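Local coordinates for Eag-like K[+] channel (Drosophila melanogaster, PDB 4HP4), which probably forms part of a voltage-gated potassium channel of the KCNH family, this piece being its cytoplasmic PAS domain, at residues A28-N31 with G32-V36. Residues are numbered along the deposited sequence; the frame is centred on the assembly and turned at random.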
loop_
_atom_site.group_PDB
_atom_site.type_symbol
_atom_site.label_atom_id
_atom_site.label_comp_id
_atom_site.label_asym_id
_atom_site.label_seq_id
_atom_site.Cartn_x
_atom_site.Cartn_y
_atom_site.Cartn_z
ATOM N N ALA A 28 -1.976 -10.614 -4.459
ATOM C CA ALA A 28 -3.342 -10.706 -4.970
ATOM C C ALA A 28 -3.829 -12.151 -5.077
ATOM O O ALA A 28 -5.008 -12.393 -5.332
ATOM C CB ALA A 28 -3.438 -10.018 -6.323
ATOM N N GLN A 29 -2.926 -13.108 -4.887
ATOM C CA GLN A 29 -3.291 -14.520 -4.964
ATOM C C GLN A 29 -3.547 -15.119 -3.580
ATOM O O GLN A 29 -3.722 -16.329 -3.443
ATOM C CB GLN A 29 -2.200 -15.321 -5.673
ATOM C CG GLN A 29 -1.861 -14.821 -7.065
ATOM C CD GLN A 29 -0.984 -15.794 -7.825
ATOM O OE1 GLN A 29 -1.468 -16.790 -8.357
ATOM N NE2 GLN A 29 0.314 -15.517 -7.870
ATOM N N ALA A 30 -3.566 -14.271 -2.557
ATOM C CA ALA A 30 -3.837 -14.726 -1.199
ATOM C C ALA A 30 -5.004 -13.946 -0.616
ATOM O O ALA A 30 -5.140 -12.744 -0.848
ATOM C CB ALA A 30 -2.602 -14.565 -0.327
ATOM N N ASN A 31 -5.850 -14.641 0.135
ATOM C CA ASN A 31 -7.015 -14.024 0.750
ATOM C C ASN A 31 -6.617 -12.844 1.631
ATOM O O ASN A 31 -5.694 -12.945 2.439
ATOM C CB ASN A 31 -7.788 -15.058 1.572
ATOM C CG ASN A 31 -9.022 -14.475 2.233
ATOM O OD1 ASN A 31 -10.043 -14.260 1.582
ATOM N ND2 ASN A 31 -8.934 -14.218 3.534
ATOM N N GLY A 32 -7.312 -11.723 1.464
ATOM C CA GLY A 32 -7.042 -10.531 2.248
ATOM C C GLY A 32 -6.003 -9.623 1.615
ATOM O O GLY A 32 -5.730 -8.536 2.127
ATOM N N ASN A 33 -5.426 -10.059 0.501
ATOM C CA ASN A 33 -4.400 -9.281 -0.186
ATOM C C ASN A 33 -3.301 -8.829 0.769
ATOM O O ASN A 33 -3.030 -7.632 0.892
ATOM C CB ASN A 33 -5.031 -8.068 -0.869
ATOM C CG ASN A 33 -6.051 -8.462 -1.914
ATOM O OD1 ASN A 33 -5.736 -9.186 -2.859
ATOM N ND2 ASN A 33 -7.288 -8.010 -1.738
ATOM N N PRO A 34 -2.655 -9.792 1.440
ATOM C CA PRO A 34 -1.645 -9.505 2.463
ATOM C C PRO A 34 -0.427 -8.770 1.920
ATOM O O PRO A 34 0.055 -9.071 0.828
ATOM C CB PRO A 34 -1.241 -10.900 2.956
ATOM C CG PRO A 34 -1.571 -11.815 1.825
ATOM C CD PRO A 34 -2.817 -11.239 1.222
ATOM N N ILE A 35 0.064 -7.809 2.693
ATOM C CA ILE A 35 1.315 -7.138 2.376
ATOM C C ILE A 35 2.467 -8.126 2.510
ATOM O O ILE A 35 2.646 -8.747 3.560
ATOM C CB ILE A 35 1.543 -5.933 3.307
ATOM C CG1 ILE A 35 0.517 -4.838 3.001
ATOM C CG2 ILE A 35 2.961 -5.398 3.160
ATOM C CD1 ILE A 35 0.527 -3.697 3.984
ATOM N N VAL A 36 3.236 -8.279 1.434
ATOM C CA VAL A 36 4.378 -9.188 1.428
ATOM C C VAL A 36 5.703 -8.438 1.261
ATOM O O VAL A 36 6.774 -9.047 1.264
ATOM C CB VAL A 36 4.243 -10.266 0.326
ATOM C CG1 VAL A 36 3.164 -11.278 0.704
ATOM C CG2 VAL A 36 3.934 -9.629 -1.026
#
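Ala30 and Asn33 are joined by one backbone hydrogen bond, Asn33 N to Ala30 O at 3.0 Å, and the four residues it spans form a type II beta turn. Gly32 occupies the third position of the turn, where its positive phi (89°) would press a beta carbon against the carbonyl oxygen of Asn31; glycine, with no beta carbon, avoids that contact.

The side chain of Asn33 shows how a turn can also reach back past its own start. From CB, which sets out away from the preceding residues, a chi1 of -61° places CG opposite the carbonyl carbon, and the rotation about the CB-CG bond (chi2 -58°) then turns the OD1 branch of the amide, not ND2, toward Ala28. At this tip OD1 comes within 3.5 Å of Ala28 CA, a van der Waals approach, while the side chain also touches Leu80 and Phe119. Phe119, on strand 118-122, meets the Ala28 side chain as well.

Beyond the turn, the Pro34 ring lies alongside Ala30: CG packs 3.6 Å from Ala30 CB, and CD sits 3.5 Å from Ala30 O, so the acceptor of the turn is flanked by proline carbon. Pro34 O accepts a backbone hydrogen bond from Asn27, and Val36 pairs with Leu25; strand pairing with 23-27 begins here. This type II turn with glycine at its third position lies in the loop joining the antiparallel neighbours 23-27 and 35-38, the first two strands of the PAS-fold sheet.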